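Local coordinates for DUF72 domain-containing protein (Thermotoga maritima, PDB 1VPQ) that is of unknown function but belongs to the DUF72 family, probably has a TIM-barrel fold, and binds sulfate ions in a polar pocket in the crystal, at residues A46-R51 with N261-K266; M122-F127 with Y201-G206; V154-Y159 with I175-V180. All blocks are in the same frame, centred on the assembly; numbering follows the deposited sequence. Where two conformers were deposited one is given.

Contact 1. Residues A46-R51 with N261-K266; sequences AVLGFR and NALQFK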
loop_
_atom_site.group_PDB
_atom_site.type_symbol
_atom_site.label_atom_id
_atom_site.label_comp_id
_atom_site.label_asym_id
_atom_site.label_seq_id
_atom_site.Cartn_x
_atom_site.Cartn_y
_atom_site.Cartn_z
ATOM N N ALA A 46 12.759 13.907 -6.044
ATOM C CA ALA A 46 13.494 15.185 -6.070
ATOM C C ALA A 46 12.603 16.393 -6.353
ATOM O O ALA A 46 12.810 17.459 -5.779
ATOM C CB ALA A 46 14.624 15.130 -7.072
ATOM N N VAL A 47 11.622 16.214 -7.233
ATOM C CA VAL A 47 10.752 17.305 -7.685
ATOM C C VAL A 47 9.359 17.225 -7.044
ATOM O O VAL A 47 8.964 18.133 -6.322
ATOM C CB VAL A 47 10.637 17.329 -9.230
ATOM C CG1 VAL A 47 9.877 18.568 -9.704
ATOM C CG2 VAL A 47 12.027 17.277 -9.871
ATOM N N LEU A 48 8.620 16.146 -7.291
ATOM C CA LEU A 48 7.292 15.979 -6.682
ATOM C C LEU A 48 7.363 15.863 -5.155
ATOM O O LEU A 48 6.369 16.096 -4.468
ATOM C CB LEU A 48 6.556 14.772 -7.272
ATOM C CG LEU A 48 6.349 14.741 -8.791
ATOM C CD1 LEU A 48 5.555 13.509 -9.182
ATOM C CD2 LEU A 48 5.638 15.985 -9.271
ATOM N N GLY A 49 8.527 15.496 -4.627
ATOM C CA GLY A 49 8.808 15.632 -3.186
ATOM C C GLY A 49 8.272 14.523 -2.298
ATOM O O GLY A 49 8.262 14.651 -1.073
ATOM N N PHE A 50 7.833 13.430 -2.912
ATOM C CA PHE A 50 7.389 12.254 -2.169
ATOM C C PHE A 50 8.577 11.517 -1.558
ATOM O O PHE A 50 9.547 11.222 -2.256
ATOM C CB PHE A 50 6.629 11.301 -3.087
ATOM C CG PHE A 50 5.369 11.877 -3.650
ATOM C CD1 PHE A 50 4.377 12.353 -2.810
ATOM C CD2 PHE A 50 5.160 11.910 -5.022
ATOM C CE1 PHE A 50 3.216 12.878 -3.321
ATOM C CE2 PHE A 50 4.002 12.436 -5.548
ATOM C CZ PHE A 50 3.024 12.923 -4.698
ATOM N N ARG A 51 8.479 11.200 -0.266
ATOM C CA ARG A 51 9.560 10.551 0.482
ATOM C C ARG A 51 9.343 9.039 0.641
ATOM O O ARG A 51 10.089 8.367 1.341
ATOM C CB ARG A 51 9.668 11.197 1.861
ATOM C CG ARG A 51 9.962 12.705 1.817
ATOM C CD ARG A 51 11.419 13.003 2.124
ATOM N NE ARG A 51 11.780 12.503 3.452
ATOM C CZ ARG A 51 11.472 13.095 4.603
ATOM N NH1 ARG A 51 10.787 14.242 4.629
ATOM N NH2 ARG A 51 11.858 12.527 5.744
ATOM N N ASN A 261 -3.887 13.760 -6.417
ATOM C CA ASN A 261 -4.457 13.690 -5.078
ATOM C C ASN A 261 -3.398 13.582 -3.977
ATOM O O ASN A 261 -3.553 14.169 -2.898
ATOM C CB ASN A 261 -5.447 12.520 -4.957
ATOM C CG ASN A 261 -6.728 12.733 -5.755
ATOM O OD1 ASN A 261 -7.393 11.770 -6.125
ATOM N ND2 ASN A 261 -7.084 13.988 -6.014
ATOM N N ALA A 262 -2.334 12.830 -4.241
ATOM C CA ALA A 262 -1.273 12.653 -3.247
ATOM C C ALA A 262 -0.547 13.974 -3.002
ATOM O O ALA A 262 -0.156 14.284 -1.869
ATOM C CB ALA A 262 -0.295 11.562 -3.688
ATOM N N LEU A 263 -0.373 14.736 -4.075
ATOM C CA LEU A 263 0.210 16.079 -4.010
ATOM C C LEU A 263 -0.705 17.080 -3.297
ATOM O O LEU A 263 -0.219 17.972 -2.597
ATOM C CB LEU A 263 0.531 16.598 -5.411
ATOM C CG LEU A 263 1.691 15.935 -6.158
ATOM C CD1 LEU A 263 1.655 16.331 -7.606
ATOM C CD2 LEU A 263 3.035 16.302 -5.541
ATOM N N GLN A 264 -2.017 16.946 -3.501
ATOM C CA GLN A 264 -2.999 17.775 -2.799
ATOM C C GLN A 264 -2.960 17.462 -1.319
ATOM O O GLN A 264 -2.964 18.354 -0.483
ATOM C CB GLN A 264 -4.408 17.516 -3.322
ATOM C CG GLN A 264 -4.697 18.108 -4.671
ATOM C CD GLN A 264 -6.005 17.602 -5.239
ATOM O OE1 GLN A 264 -6.096 16.478 -5.716
ATOM N NE2 GLN A 264 -7.023 18.434 -5.193
ATOM N N PHE A 265 -2.922 16.174 -1.014
ATOM C CA PHE A 265 -2.849 15.690 0.362
ATOM C C PHE A 265 -1.556 16.132 1.051
ATOM O O PHE A 265 -1.569 16.556 2.206
ATOM C CB PHE A 265 -2.942 14.161 0.361
ATOM C CG PHE A 265 -3.280 13.573 1.692
ATOM C CD1 PHE A 265 -4.598 13.484 2.100
ATOM C CD2 PHE A 265 -2.289 13.099 2.521
ATOM C CE1 PHE A 265 -4.925 12.938 3.309
ATOM C CE2 PHE A 265 -2.600 12.556 3.738
ATOM C CZ PHE A 265 -3.927 12.475 4.138
ATOM N N LYS A 266 -0.446 16.020 0.324
ATOM C CA LYS A 266 0.882 16.404 0.828
ATOM C C LYS A 266 0.935 17.888 1.202
ATOM O O LYS A 266 1.542 18.267 2.211
ATOM C CB LYS A 266 1.944 16.061 -0.222
ATOM C CG LYS A 266 3.319 16.655 0.005
ATOM C CD LYS A 266 4.327 16.076 -0.984
ATOM C CE LYS A 266 5.313 17.131 -1.454
ATOM N NZ LYS A 266 4.705 18.057 -2.457
#

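Contact 2. Residues M122-F127 with Y201-G206; sequences MTLAQF and YFRFHG. With SO4 (sulfate ion), chain B.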
loop_
_atom_site.group_PDB
_atom_site.type_symbol
_atom_site.label_atom_id
_atom_site.label_comp_id
_atom_site.label_asym_id
_atom_site.label_seq_id
_atom_site.Cartn_x
_atom_site.Cartn_y
_atom_site.Cartn_z
ATOM N N MET A 122 7.728 -1.156 5.754
ATOM C CA MET A 122 6.571 -2.029 5.979
ATOM C C MET A 122 6.345 -2.982 4.805
ATOM O O MET A 122 6.595 -2.629 3.650
ATOM C CB MET A 122 5.315 -1.172 6.192
ATOM C CG MET A 122 4.038 -1.913 6.600
ATOM S SD MET A 122 3.924 -2.342 8.340
ATOM C CE MET A 122 4.117 -0.785 9.200
ATOM N N THR A 123 5.880 -4.191 5.120
ATOM C CA THR A 123 5.452 -5.156 4.103
ATOM C C THR A 123 3.931 -5.267 4.119
ATOM O O THR A 123 3.319 -5.333 5.178
ATOM C CB THR A 123 6.115 -6.535 4.305
ATOM O OG1 THR A 123 7.525 -6.401 4.111
ATOM C CG2 THR A 123 5.588 -7.565 3.304
ATOM N N LEU A 124 3.329 -5.272 2.934
ATOM C CA LEU A 124 1.875 -5.243 2.799
ATOM C C LEU A 124 1.341 -6.565 2.279
ATOM O O LEU A 124 1.772 -7.050 1.222
ATOM C CB LEU A 124 1.447 -4.124 1.849
ATOM C CG LEU A 124 -0.049 -4.015 1.534
ATOM C CD1 LEU A 124 -0.851 -3.551 2.753
ATOM C CD2 LEU A 124 -0.285 -3.083 0.360
ATOM N N ALA A 125 0.392 -7.132 3.019
ATOM C CA ALA A 125 -0.365 -8.287 2.559
ATOM C C ALA A 125 -1.793 -7.851 2.294
ATOM O O ALA A 125 -2.579 -7.670 3.232
ATOM C CB ALA A 125 -0.319 -9.405 3.602
ATOM N N GLN A 126 -2.119 -7.665 1.015
ATOM C CA GLN A 126 -3.457 -7.236 0.597
ATOM C C GLN A 126 -4.217 -8.409 -0.018
ATOM O O GLN A 126 -3.795 -8.979 -1.018
ATOM C CB GLN A 126 -3.370 -6.051 -0.379
ATOM C CG GLN A 126 -4.669 -5.683 -1.108
ATOM C CD GLN A 126 -4.798 -6.352 -2.475
ATOM O OE1 GLN A 126 -3.922 -6.204 -3.331
ATOM N NE2 GLN A 126 -5.892 -7.089 -2.686
ATOM N N PHE A 127 -5.356 -8.734 0.587
ATOM C CA PHE A 127 -6.129 -9.912 0.230
ATOM C C PHE A 127 -7.314 -9.570 -0.656
ATOM O O PHE A 127 -7.920 -8.518 -0.497
ATOM C CB PHE A 127 -6.601 -10.599 1.504
ATOM C CG PHE A 127 -5.488 -11.238 2.268
ATOM C CD1 PHE A 127 -4.747 -10.503 3.177
ATOM C CD2 PHE A 127 -5.158 -12.572 2.050
ATOM C CE1 PHE A 127 -3.702 -11.083 3.867
ATOM C CE2 PHE A 127 -4.122 -13.161 2.736
ATOM C CZ PHE A 127 -3.391 -12.423 3.648
ATOM N N TYR A 201 -1.375 2.765 8.517
ATOM C CA TYR A 201 -1.167 2.548 7.099
ATOM C C TYR A 201 -2.490 2.825 6.389
ATOM O O TYR A 201 -3.481 2.162 6.674
ATOM C CB TYR A 201 -0.718 1.105 6.866
ATOM C CG TYR A 201 -0.021 0.829 5.536
ATOM C CD1 TYR A 201 -0.691 0.959 4.320
ATOM C CD2 TYR A 201 1.301 0.406 5.506
ATOM C CE1 TYR A 201 -0.048 0.678 3.111
ATOM C CE2 TYR A 201 1.945 0.127 4.318
ATOM C CZ TYR A 201 1.270 0.256 3.120
ATOM O OH TYR A 201 1.928 -0.022 1.936
ATOM N N PHE A 202 -2.510 3.798 5.479
ATOM C CA PHE A 202 -3.729 4.128 4.731
ATOM C C PHE A 202 -3.551 3.809 3.272
ATOM O O PHE A 202 -2.507 4.114 2.704
ATOM C CB PHE A 202 -4.063 5.614 4.834
ATOM C CG PHE A 202 -4.389 6.060 6.214
ATOM C CD1 PHE A 202 -3.381 6.218 7.161
ATOM C CD2 PHE A 202 -5.699 6.333 6.574
ATOM C CE1 PHE A 202 -3.679 6.636 8.456
ATOM C CE2 PHE A 202 -6.003 6.749 7.863
ATOM C CZ PHE A 202 -4.986 6.902 8.807
ATOM N N ARG A 203 -4.583 3.231 2.659
ATOM C CA ARG A 203 -4.596 3.039 1.213
ATOM C C ARG A 203 -5.896 3.567 0.605
ATOM O O ARG A 203 -6.970 3.172 1.022
ATOM C CB ARG A 203 -4.388 1.570 0.864
ATOM C CG ARG A 203 -3.017 1.033 1.276
ATOM C CD ARG A 203 -2.757 -0.320 0.647
ATOM N NE ARG A 203 -2.331 -0.223 -0.748
ATOM C CZ ARG A 203 -2.703 -1.048 -1.727
ATOM N NH1 ARG A 203 -3.565 -2.026 -1.511
ATOM N NH2 ARG A 203 -2.231 -0.867 -2.952
ATOM N N PHE A 204 -5.775 4.465 -0.375
ATOM C CA PHE A 204 -6.927 5.074 -1.041
ATOM C C PHE A 204 -6.991 4.630 -2.496
ATOM O O PHE A 204 -6.108 4.946 -3.286
ATOM C CB PHE A 204 -6.848 6.603 -0.966
ATOM C CG PHE A 204 -6.655 7.146 0.436
ATOM C CD1 PHE A 204 -7.383 6.647 1.509
ATOM C CD2 PHE A 204 -5.763 8.179 0.672
ATOM C CE1 PHE A 204 -7.204 7.159 2.796
ATOM C CE2 PHE A 204 -5.581 8.700 1.957
ATOM C CZ PHE A 204 -6.301 8.187 3.015
ATOM N N HIS A 205 -8.047 3.898 -2.837
ATOM C CA HIS A 205 -8.213 3.311 -4.177
ATOM C C HIS A 205 -9.166 4.095 -5.064
ATOM O O HIS A 205 -9.427 3.693 -6.206
ATOM C CB HIS A 205 -8.759 1.881 -4.060
ATOM C CG HIS A 205 -7.935 0.985 -3.192
ATOM N ND1 HIS A 205 -6.629 0.670 -3.484
ATOM C CD2 HIS A 205 -8.239 0.322 -2.054
ATOM C CE1 HIS A 205 -6.157 -0.137 -2.553
ATOM N NE2 HIS A 205 -7.115 -0.363 -1.671
ATOM N N GLY A 206 -9.701 5.188 -4.531
ATOM C CA GLY A 206 -10.816 5.891 -5.158
ATOM C C GLY A 206 -12.131 5.167 -4.920
ATOM O O GLY A 206 -12.176 4.151 -4.236
HETATM S S SO4 B . -4.967 -3.142 -4.795
HETATM O O1 SO4 B . -5.521 -3.392 -3.467
HETATM O O2 SO4 B . -5.139 -4.314 -5.645
HETATM O O3 SO4 B . -5.677 -2.013 -5.376
HETATM O O4 SO4 B . -3.539 -2.870 -4.678
#

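Contact 3. Residues V154-Y159 with I175-V180; sequences VEFRHY and ITFVVV. With SO4 (sulfate ion), chain C; SO4 (sulfate ion), chain B.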
loop_
_atom_site.group_PDB
_atom_site.type_symbol
_atom_site.label_atom_id
_atom_site.label_comp_id
_atom_site.label_asym_id
_atom_site.label_seq_id
_atom_site.Cartn_x
_atom_site.Cartn_y
_atom_site.Cartn_z
ATOM N N VAL A 154 -1.784 -5.657 7.070
ATOM C CA VAL A 154 -2.798 -6.426 6.337
ATOM C C VAL A 154 -4.020 -5.571 5.955
ATOM O O VAL A 154 -4.537 -4.790 6.767
ATOM C CB VAL A 154 -3.250 -7.701 7.137
ATOM C CG1 VAL A 154 -4.505 -8.329 6.515
ATOM C CG2 VAL A 154 -2.123 -8.746 7.192
ATOM N N GLU A 155 -4.463 -5.769 4.712
ATOM C CA GLU A 155 -5.661 -5.156 4.153
ATOM C C GLU A 155 -6.649 -6.233 3.671
ATOM O O GLU A 155 -6.268 -7.151 2.934
ATOM C CB GLU A 155 -5.274 -4.288 2.943
ATOM C CG GLU A 155 -6.416 -3.463 2.361
ATOM C CD GLU A 155 -6.092 -2.862 0.999
ATOM O OE1 GLU A 155 -4.929 -2.484 0.780
ATOM O OE2 GLU A 155 -6.999 -2.761 0.142
ATOM N N PHE A 156 -7.918 -6.077 4.043
ATOM C CA PHE A 156 -9.006 -6.937 3.567
ATOM C C PHE A 156 -9.896 -6.212 2.565
ATOM O O PHE A 156 -10.075 -4.995 2.646
ATOM C CB PHE A 156 -9.879 -7.399 4.726
ATOM C CG PHE A 156 -9.113 -7.842 5.926
ATOM C CD1 PHE A 156 -8.559 -9.115 5.978
ATOM C CD2 PHE A 156 -8.957 -6.995 7.015
ATOM C CE1 PHE A 156 -7.842 -9.536 7.111
ATOM C CE2 PHE A 156 -8.250 -7.404 8.151
ATOM C CZ PHE A 156 -7.695 -8.677 8.197
ATOM N N ARG A 157 -10.452 -6.978 1.630
ATOM C CA ARG A 157 -11.391 -6.468 0.637
ATOM C C ARG A 157 -12.837 -6.854 0.962
ATOM O O ARG A 157 -13.765 -6.141 0.589
ATOM C CB ARG A 157 -11.036 -7.013 -0.744
ATOM C CG ARG A 157 -11.822 -6.373 -1.890
ATOM C CD ARG A 157 -11.095 -5.165 -2.398
ATOM N NE ARG A 157 -10.076 -5.553 -3.372
ATOM C CZ ARG A 157 -8.909 -4.944 -3.552
ATOM N NH1 ARG A 157 -8.549 -3.909 -2.802
ATOM N NH2 ARG A 157 -8.084 -5.387 -4.488
ATOM N N HIS A 158 -13.032 -7.969 1.661
ATOM C CA HIS A 158 -14.375 -8.503 1.891
ATOM C C HIS A 158 -14.972 -7.965 3.206
ATOM O O HIS A 158 -14.276 -7.892 4.224
ATOM C CB HIS A 158 -14.323 -10.040 1.892
ATOM C CG HIS A 158 -15.658 -10.697 1.707
ATOM N ND1 HIS A 158 -16.345 -11.292 2.744
ATOM C CD2 HIS A 158 -16.432 -10.852 0.604
ATOM C CE1 HIS A 158 -17.483 -11.783 2.287
ATOM N NE2 HIS A 158 -17.560 -11.530 0.992
ATOM N N TYR A 159 -16.257 -7.601 3.156
ATOM C CA TYR A 159 -16.998 -7.033 4.288
ATOM C C TYR A 159 -16.977 -7.893 5.573
ATOM O O TYR A 159 -16.911 -7.358 6.683
ATOM C CB TYR A 159 -18.457 -6.745 3.873
ATOM C CG TYR A 159 -19.334 -7.980 3.779
ATOM C CD1 TYR A 159 -19.286 -8.817 2.658
ATOM C CD2 TYR A 159 -20.203 -8.318 4.813
ATOM C CE1 TYR A 159 -20.080 -9.950 2.574
ATOM C CE2 TYR A 159 -20.995 -9.453 4.738
ATOM C CZ TYR A 159 -20.930 -10.271 3.618
ATOM O OH TYR A 159 -21.719 -11.405 3.544
ATOM N N ILE A 175 0.103 -7.014 13.965
ATOM C CA ILE A 175 -0.069 -6.721 12.542
ATOM C C ILE A 175 -0.746 -5.366 12.389
ATOM O O ILE A 175 -1.795 -5.115 12.974
ATOM C CB ILE A 175 -0.897 -7.795 11.830
ATOM C CG1 ILE A 175 -0.203 -9.160 11.948
ATOM C CG2 ILE A 175 -1.096 -7.423 10.355
ATOM C CD1 ILE A 175 -1.094 -10.353 11.635
ATOM N N THR A 176 -0.123 -4.492 11.607
ATOM C CA THR A 176 -0.644 -3.158 11.360
ATOM C C THR A 176 -1.867 -3.238 10.430
ATOM O O THR A 176 -1.843 -3.898 9.385
ATOM C CB THR A 176 0.461 -2.246 10.770
ATOM O OG1 THR A 176 1.494 -2.050 11.751
ATOM C CG2 THR A 176 -0.094 -0.892 10.328
ATOM N N PHE A 177 -2.939 -2.569 10.841
ATOM C CA PHE A 177 -4.189 -2.543 10.095
ATOM C C PHE A 177 -4.149 -1.506 8.964
ATOM O O PHE A 177 -3.851 -0.330 9.195
ATOM C CB PHE A 177 -5.361 -2.246 11.043
ATOM C CG PHE A 177 -6.668 -2.079 10.335
ATOM C CD1 PHE A 177 -7.295 -3.169 9.744
ATOM C CD2 PHE A 177 -7.260 -0.831 10.229
ATOM C CE1 PHE A 177 -8.492 -3.021 9.080
ATOM C CE2 PHE A 177 -8.453 -0.675 9.565
ATOM C CZ PHE A 177 -9.067 -1.765 8.982
ATOM N N VAL A 178 -4.443 -1.950 7.741
ATOM C CA VAL A 178 -4.533 -1.050 6.598
ATOM C C VAL A 178 -5.898 -0.377 6.551
ATOM O O VAL A 178 -6.911 -1.016 6.265
ATOM C CB VAL A 178 -4.284 -1.786 5.282
ATOM C CG1 VAL A 178 -4.481 -0.849 4.088
ATOM C CG2 VAL A 178 -2.873 -2.343 5.271
ATOM N N VAL A 179 -5.917 0.919 6.839
ATOM C CA VAL A 179 -7.145 1.710 6.762
ATOM C C VAL A 179 -7.386 2.029 5.289
ATOM O O VAL A 179 -6.571 2.687 4.653
ATOM C CB VAL A 179 -7.052 3.026 7.556
ATOM C CG1 VAL A 179 -8.356 3.822 7.421
ATOM C CG2 VAL A 179 -6.723 2.759 9.026
ATOM N N VAL A 180 -8.515 1.568 4.763
ATOM C CA VAL A 180 -8.769 1.640 3.328
ATOM C C VAL A 180 -9.935 2.563 2.998
ATOM O O VAL A 180 -10.981 2.523 3.656
ATOM C CB VAL A 180 -9.121 0.265 2.740
ATOM C CG1 VAL A 180 -9.299 0.352 1.223
ATOM C CG2 VAL A 180 -8.070 -0.736 3.057
HETATM S S SO4 C . -10.185 -8.026 -6.010
HETATM O O1 SO4 C . -8.742 -7.960 -6.228
HETATM O O2 SO4 C . -10.824 -8.767 -7.083
HETATM O O3 SO4 C . -10.462 -8.723 -4.763
HETATM O O4 SO4 C . -10.750 -6.684 -5.949
HETATM S S SO4 B . -4.967 -3.142 -4.795
HETATM O O1 SO4 B . -5.521 -3.392 -3.467
HETATM O O2 SO4 B . -5.139 -4.314 -5.645
HETATM O O3 SO4 B . -5.677 -2.013 -5.376
HETATM O O4 SO4 B . -3.539 -2.870 -4.678
HETATM O O HOH W 1 -8.267 -3.412 5.874
#

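Contact 1. Residues A46-R51 with N261-K266
Leu48 and Leu263 mark the closest backbone approach, with their CA atoms 7.6 Å apart. Residues 46-51 run from the end of helix 40-46 into the loop before strand 52-55. Residues 261-266 are a piece of helix 257-270. Gly49, with phi 82°, is the first residue to leave helical geometry, and the chain turns there toward the strand. Phe50 carries most of the apolar packing. Its CG is anti to the carbonyl carbon (chi1 -63°), and the far end of the ring reaches the helix. Phe50 CZ lies 3.5 Å from Leu263 CD2 and 3.7 Å from Ala262 CB. The Phe50 and Leu263 side chains cross at about a right angle. Leu48 O sits 4.3 Å above the plane of the Phe50 ring, over its centre. Lys266 crosses Phe50 obliquely, with CD 4.1 Å from Phe50 CE1. The chain bends at chi3 and chi4, and Lys266 NZ gives a weak hydrogen bond of 3.3 Å to Leu48 O. Lys266 CE lies 3.9 Å from Gly49 O, on the side where a CB of residue 49 would point. Ala262 and Lys266 also touch strand 13-18. The last helix of the chain thus packs on the first strand and on the turn into the second. This closure of the C-terminal helix onto the N-terminal units is consistent with a TIM barrel.

Contact 2. Residues M122-F127 with Y201-G206
Met122 and Tyr201 face each other across two strands that are not neighbours: the axes of 122-126 and 201-204 come within 10.7 Å, their directions 50° from each other. Side chains bridge this interval. Met122 and Tyr201 slide past each other in opposite directions, and Met122 CG lies 3.7 Å from Tyr201 CE2. Tyr201 OH lies near Leu124 and is hydrogen-bonded to Glu54 and Thr82. Leu124 CG is anti to the backbone N (chi1 176°) and heads across the interval, where Leu124 meets Arg203 tip to tip. Leu124 CD2 covers one face of the guanidinium, 3.7 Å from Arg203 NE. His205 CE1 lies over the opposite face, 3.4 Å above the plane and offset toward the rim. The flat group is therefore sandwiched, and its edge is left to polar partners. Arg203 NH2 gives a 2.9 Å hydrogen bond to sulfate O4 (chain B), which lies in the guanidinium plane. Arg203 NH1 reaches sulfate O1 at 3.1 Å. Glu155 and Glu54 form salt bridges with the same guanidinium. Gln126 crosses Arg203 at about a right angle, with CG 3.8 Å from Arg203 NH1, while its OE1 accepts from Lys84, which with Arg157 and Tyr220 also bonds the sulfate. Apolar packing thus gives way to a buried cluster of charges. Such a cluster could suit an anionic ligand, although the sulfate probably comes from the crystallisation liquor.

Contact 3. Residues V154-Y159 with I175-V180
Val154 N donates a 2.9 Å hydrogen bond to Thr176 O, nearly along the C=O axis. Val154 O then accepts from Val178 N at 3.0 Å, with the donor 37° out of the carbonyl plane. These two bonds pair the strands in parallel, with Val154 opposite Phe177. Water 1 carries the link further: it donates to Val178 O at 2.8 Å and accepts from Phe156 N. Val154 CG2 packs on Ile175 CG2 at 3.6 Å. The Phe156 and Phe177 rings come edge to edge, no nearer than 4.5 Å between Phe156 CE2 and Phe177 CE1. Glu155 has CG anti to the backbone N (chi1 -173°) and lies against Val178, with CB 3.6 Å from Val178 CB. While Glu155 OE1 faces Arg203, OE2 is hydrogen-bonded to His205 and forms a longer salt bridge with Arg157 NH1. Both sulfates lie at the edge of the Arg157 guanidinium. Arg157 NE bonds to O4 of sulfate chain C at 2.9 Å, and NH1 to O1 of sulfate chain B at 3.1 Å. Helix 164-173 joins the strands and covers Ile175 and Phe177. This is a beta-alpha-beta crossover, the repeating unit of a TIM barrel, and the loop after its first strand reaches the sulfate pocket.

In the fold
Contacts 2 and 3 share one pocket, and their centres are 7 Å apart. Arg203 NH1 of contact 2 forms a 2.7 Å salt bridge with Glu155 OE1 of contact 3. A probable hydrogen bond of 2.7 Å joins Tyr201 O to Val179 N, since strands 176-181 and 199-204 are neighbours in the sheet. Both contacts touch the sulfate of chain B, and Arg157 of contact 3 also bonds the one of chain C. Contact 1 touches neither. Its centre is about 18 Å from that of contact 2, though their nearest atoms come within about 4 Å. Contact 3 lies about 24 Å away, across the chain's centre. Contact 1 packs the loop before strand 52-55 on the last helix.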